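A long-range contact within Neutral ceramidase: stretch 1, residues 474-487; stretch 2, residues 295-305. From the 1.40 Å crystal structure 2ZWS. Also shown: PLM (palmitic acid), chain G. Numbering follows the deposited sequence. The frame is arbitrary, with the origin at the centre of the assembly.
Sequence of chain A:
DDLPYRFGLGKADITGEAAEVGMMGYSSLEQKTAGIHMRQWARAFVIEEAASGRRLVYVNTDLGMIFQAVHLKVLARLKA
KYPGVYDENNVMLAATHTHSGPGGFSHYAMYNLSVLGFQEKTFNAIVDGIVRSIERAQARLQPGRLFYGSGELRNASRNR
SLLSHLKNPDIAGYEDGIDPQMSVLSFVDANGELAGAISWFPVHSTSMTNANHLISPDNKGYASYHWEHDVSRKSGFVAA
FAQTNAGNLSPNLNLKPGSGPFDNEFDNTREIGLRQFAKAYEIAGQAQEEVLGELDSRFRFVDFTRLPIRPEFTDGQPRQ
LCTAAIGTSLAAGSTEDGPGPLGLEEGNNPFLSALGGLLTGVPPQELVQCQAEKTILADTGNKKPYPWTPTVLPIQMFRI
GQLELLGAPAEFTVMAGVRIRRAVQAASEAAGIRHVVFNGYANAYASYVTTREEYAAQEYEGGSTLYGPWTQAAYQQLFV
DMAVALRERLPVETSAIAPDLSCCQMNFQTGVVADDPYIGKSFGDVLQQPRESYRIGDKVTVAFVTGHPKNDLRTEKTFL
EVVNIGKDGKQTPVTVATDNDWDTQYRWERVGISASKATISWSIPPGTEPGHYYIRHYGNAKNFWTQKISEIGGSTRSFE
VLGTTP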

# COMPACT_ATOMS: atom_id res chain seq x y z
N ALA A 474 14.97 9.61 17.70
CA ALA A 474 14.30 10.84 17.20
C ALA A 474 12.81 10.60 17.05
O ALA A 474 12.00 11.43 17.51
CB ALA A 474 14.88 11.26 15.85
N TYR A 475 12.44 9.50 16.40
CA TYR A 475 11.00 9.21 16.25
C TYR A 475 10.33 9.01 17.60
O TYR A 475 9.21 9.45 17.81
CB TYR A 475 10.78 8.00 15.37
CG TYR A 475 10.85 8.26 13.89
CD1 TYR A 475 9.81 8.92 13.23
CD2 TYR A 475 11.94 7.82 13.14
CE1 TYR A 475 9.86 9.14 11.86
CE2 TYR A 475 12.00 8.01 11.77
CZ TYR A 475 10.94 8.68 11.13
OH TYR A 475 10.94 8.87 9.77
N GLN A 476 11.02 8.36 18.54
CA GLN A 476 10.41 8.14 19.84
C GLN A 476 10.16 9.49 20.54
O GLN A 476 9.07 9.72 21.08
CB GLN A 476 11.28 7.23 20.71
CG GLN A 476 10.59 6.72 21.95
CD GLN A 476 11.25 5.47 22.50
OE1 GLN A 476 11.54 4.53 21.75
NE2 GLN A 476 11.46 5.45 23.82
N GLN A 477 11.14 10.37 20.49
CA GLN A 477 10.99 11.71 21.07
C GLN A 477 9.82 12.46 20.44
O GLN A 477 9.02 13.07 21.14
CB GLN A 477 12.25 12.52 20.82
CG GLN A 477 12.15 13.97 21.25
CD GLN A 477 13.47 14.66 21.09
OE1 GLN A 477 13.64 15.50 20.21
NE2 GLN A 477 14.42 14.27 21.91
N LEU A 478 9.76 12.42 19.10
CA LEU A 478 8.72 13.14 18.37
C LEU A 478 7.31 12.65 18.74
O LEU A 478 6.39 13.47 18.97
CB LEU A 478 8.96 13.03 16.87
CG LEU A 478 10.21 13.75 16.36
CD1 LEU A 478 10.48 13.39 14.91
CD2 LEU A 478 10.15 15.24 16.55
N PHE A 479 7.14 11.34 18.76
CA PHE A 479 5.85 10.77 19.16
C PHE A 479 5.51 10.98 20.63
O PHE A 479 4.35 11.21 20.97
CB PHE A 479 5.77 9.30 18.75
CG PHE A 479 5.43 9.10 17.29
CD1 PHE A 479 4.16 9.42 16.82
CD2 PHE A 479 6.37 8.59 16.38
CE1 PHE A 479 3.81 9.26 15.48
CE2 PHE A 479 5.99 8.42 15.00
CZ PHE A 479 4.70 8.77 14.58
N VAL A 480 6.50 10.87 21.52
CA VAL A 480 6.21 11.13 22.94
C VAL A 480 5.79 12.58 23.14
O VAL A 480 4.78 12.86 23.82
CB VAL A 480 7.39 10.73 23.84
CG1 VAL A 480 7.24 11.35 25.25
CG2 VAL A 480 7.44 9.22 23.92
N ASP A 481 6.53 13.50 22.52
CA ASP A 481 6.20 14.92 22.66
C ASP A 481 4.77 15.21 22.13
O ASP A 481 4.01 15.97 22.75
CB ASP A 481 7.26 15.81 21.98
CG ASP A 481 8.59 15.84 22.76
OD1 ASP A 481 8.66 15.28 23.88
OD2 ASP A 481 9.57 16.45 22.26
N MET A 482 4.40 14.55 21.03
CA MET A 482 3.06 14.73 20.46
C MET A 482 2.01 14.16 21.41
O MET A 482 0.97 14.78 21.62
CB MET A 482 2.96 14.07 19.09
CG MET A 482 1.58 14.28 18.45
SD MET A 482 1.64 13.88 16.69
CE MET A 482 2.49 15.33 16.05
N ALA A 483 2.29 13.00 22.01
CA ALA A 483 1.36 12.36 22.95
C ALA A 483 1.15 13.26 24.17
O ALA A 483 0.03 13.39 24.68
CB ALA A 483 1.91 11.00 23.40
N VAL A 484 2.23 13.86 24.67
CA VAL A 484 2.14 14.78 25.80
C VAL A 484 1.30 16.00 25.43
O VAL A 484 0.42 16.41 26.19
CB VAL A 484 3.54 15.20 26.28
CG1 VAL A 484 3.46 16.42 27.28
CG2 VAL A 484 4.24 14.01 26.95
N ALA A 485 1.54 16.57 24.24
CA ALA A 485 0.68 17.68 23.77
C ALA A 485 -0.83 17.31 23.74
O ALA A 485 -1.66 18.09 24.20
CB ALA A 485 1.14 18.17 22.40
N LEU A 486 -1.16 16.14 23.20
CA LEU A 486 -2.54 15.64 23.24
C LEU A 486 -3.06 15.57 24.67
O LEU A 486 -4.16 16.03 24.96
CB LEU A 486 -2.63 14.24 22.61
CG LEU A 486 -2.96 14.25 21.13
CD1 LEU A 486 -2.52 12.93 20.50
CD2 LEU A 486 -4.43 14.52 20.89
N ARG A 487 -2.25 14.98 25.56
CA ARG A 487 -2.66 14.78 26.94
C ARG A 487 -2.98 16.12 27.61
O ARG A 487 -3.96 16.23 28.35
CB ARG A 487 -1.54 14.11 27.72
CG ARG A 487 -1.88 13.80 29.21
CD ARG A 487 -0.68 13.18 29.87
NE ARG A 487 0.38 14.16 30.11
CZ ARG A 487 1.68 13.88 30.20
NH1 ARG A 487 2.14 12.64 30.00
NH2 ARG A 487 2.54 14.86 30.47
C1 PLM G . -5.42 22.19 20.27
O1 PLM G . -6.47 21.88 19.65
O2 PLM G . -5.26 21.78 21.44
C2 PLM G . -4.38 23.07 19.63
C3 PLM G . -4.01 22.50 18.26
C4 PLM G . -3.08 23.45 17.52
C5 PLM G . -3.78 24.66 16.90
C6 PLM G . -2.81 25.34 15.93
C7 PLM G . -2.09 26.51 16.58
C8 PLM G . -0.63 26.20 16.89
C9 PLM G . 0.11 27.46 17.33
CA PLM G . 0.83 27.26 18.66
CB PLM G . 2.29 26.86 18.44
CC PLM G . 2.65 25.69 19.35
CD PLM G . 3.82 26.02 20.26
CE PLM G . 3.91 25.07 21.45
CF PLM G . 4.79 23.86 21.15
CG PLM G . 6.27 24.16 21.36
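Stretch 2, residues 295-305: LDSRFRFVDFT

What forms the apolar centre of the contact? Leu478, whose CA-to-CB bond points toward stretch 2, reaches it with both methyls: CD2 lies 3.9 Å from Val302 CG1, and CD1 lies 3.7 Å from Phe304 CE1. Phe304 follows the end of the strand, and its ring also meets Tyr475, CZ to CZ at 3.7 Å. The two aromatic planes are inclined at 58° with centroids 5.2 Å apart, so Phe304 CZ lies over one face of the tyrosine without a stack.

How does the strand run across the helix? Residues 295-303 are extended, and their axis passes 8.9 Å from that of helix 474-487 at 140°, closer to antiparallel than to perpendicular. Hence Leu478 is in register with Val302, and Met482, one turn further along the helix, with Arg298. Strand alternation turns Asp296, Arg298, Arg300 and Val302 toward the helix, while Ser297 and Phe299 point away.

What fills the space beyond Leu478? Met482 lies against the strand, its CG 3.6 Å from Arg298 CB and its CE 3.9 Å from the backbone N of Arg300. Further on, Leu486 brings CD2 within 3.2 Å of Asp296 OD2 and 3.5 Å of Arg298 NH1, packing against a charged pair: Arg298 NH1 and Asp296 OD1 form a salt bridge at 3.1 Å.

How is the polar edge joined, with no direct hydrogen bond between the stretches? Water does it. One molecule donates to Asp296 OD2 (2.6 Å) and Leu486 O (2.7 Å) and accepts from Arg298 NH2 (2.9 Å); another donates to Leu478 O (2.8 Å) and accepts from Arg300 NH2 (3.0 Å). The Arg298 guanidinium has Leu486 CA over one face and palmitic acid O2 over the opposite face, with O2 3.1 Å from Arg298 NH2.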

# COMPACT_ATOMS: atom_id res chain seq x y z
N LEU A 295 -12.79 12.20 19.83
CA LEU A 295 -11.84 12.16 18.72
C LEU A 295 -10.92 13.37 18.85
O LEU A 295 -11.37 14.47 19.18
CB LEU A 295 -12.57 12.23 17.37
CG LEU A 295 -13.59 11.13 17.06
CD1 LEU A 295 -14.08 11.28 15.63
CD2 LEU A 295 -13.03 9.74 17.31
N ASP A 296 -9.64 13.17 18.57
CA ASP A 296 -8.68 14.26 18.59
C ASP A 296 -7.54 13.87 17.68
O ASP A 296 -7.43 12.70 17.24
CB ASP A 296 -8.17 14.48 20.02
CG ASP A 296 -7.56 15.86 20.26
OD1 ASP A 296 -7.54 16.72 19.36
OD2 ASP A 296 -7.13 16.07 21.41
N SER A 297 -6.69 14.84 17.40
CA SER A 297 -5.52 14.54 16.58
C SER A 297 -4.46 15.61 16.70
O SER A 297 -4.74 16.76 17.12
CB SER A 297 -5.94 14.39 15.12
OG SER A 297 -6.43 15.64 14.66
N ARG A 298 -3.24 15.24 16.30
CA ARG A 298 -2.16 16.23 16.13
C ARG A 298 -1.35 15.83 14.90
O ARG A 298 -1.34 14.66 14.50
CB ARG A 298 -1.22 16.27 17.35
CG ARG A 298 -1.83 16.81 18.62
CD ARG A 298 -2.17 18.31 18.57
NE ARG A 298 -2.55 18.78 19.90
CZ ARG A 298 -3.74 18.54 20.46
NH1 ARG A 298 -4.68 17.86 19.80
NH2 ARG A 298 -4.00 18.97 21.68
N PHE A 299 -0.70 16.83 14.31
CA PHE A 299 0.11 16.62 13.12
C PHE A 299 1.20 17.67 13.09
O PHE A 299 0.94 18.85 13.40
CB PHE A 299 -0.74 16.78 11.85
CG PHE A 299 0.07 16.74 10.58
CD1 PHE A 299 0.21 15.55 9.88
CD2 PHE A 299 0.70 17.89 10.09
CE1 PHE A 299 0.98 15.48 8.74
CE2 PHE A 299 1.45 17.83 8.93
CZ PHE A 299 1.59 16.64 8.26
N ARG A 300 2.39 17.26 12.66
CA ARG A 300 3.50 18.17 12.49
C ARG A 300 4.40 17.69 11.35
O ARG A 300 4.79 16.53 11.35
CB ARG A 300 4.35 18.14 13.78
CG ARG A 300 4.60 19.48 14.28
CD ARG A 300 6.01 19.67 14.71
NE ARG A 300 6.52 18.78 15.74
CZ ARG A 300 7.78 18.84 16.17
NH1 ARG A 300 8.59 19.73 15.63
NH2 ARG A 300 8.23 18.03 17.13
N PHE A 301 4.74 18.59 10.41
CA PHE A 301 5.94 18.37 9.60
C PHE A 301 7.19 18.73 10.41
O PHE A 301 7.28 19.83 10.96
CB PHE A 301 5.92 19.18 8.31
CG PHE A 301 5.05 18.60 7.22
CD1 PHE A 301 5.32 17.33 6.68
CD2 PHE A 301 3.99 19.34 6.68
CE1 PHE A 301 4.55 16.81 5.65
CE2 PHE A 301 3.18 18.81 5.64
CZ PHE A 301 3.45 17.55 5.14
N VAL A 302 8.13 17.80 10.46
CA VAL A 302 9.37 17.98 11.25
C VAL A 302 10.59 18.02 10.34
O VAL A 302 10.79 17.11 9.54
CB VAL A 302 9.56 16.83 12.28
CG1 VAL A 302 10.77 17.09 13.16
CG2 VAL A 302 8.31 16.70 13.14
N ASP A 303 11.39 19.07 10.45
CA ASP A 303 12.65 19.10 9.73
C ASP A 303 13.69 18.20 10.44
O ASP A 303 14.10 18.46 11.60
CB ASP A 303 13.15 20.54 9.60
CG ASP A 303 14.37 20.66 8.68
OD1 ASP A 303 14.91 19.63 8.21
OD2 ASP A 303 14.76 21.83 8.39
N PHE A 304 14.07 17.12 9.75
CA PHE A 304 14.98 16.12 10.33
C PHE A 304 16.45 16.58 10.30
O PHE A 304 17.29 16.02 11.02
CB PHE A 304 14.80 14.75 9.61
CG PHE A 304 13.83 13.84 10.30
CD1 PHE A 304 12.62 14.32 10.80
CD2 PHE A 304 14.14 12.49 10.47
CE1 PHE A 304 11.73 13.46 11.47
CE2 PHE A 304 13.26 11.64 11.15
CZ PHE A 304 12.07 12.13 11.66
N THR A 305 16.74 17.61 9.52
CA THR A 305 18.13 18.08 9.37
C THR A 305 18.62 18.70 10.68
O THR A 305 18.02 19.65 11.20
CB THR A 305 18.24 19.05 8.18
OG1 THR A 305 17.85 18.38 6.98
CG2 THR A 305 19.68 19.55 8.02
O HOH W 1 -5.82 17.34 23.24
O HOH W 2 6.19 16.19 18.21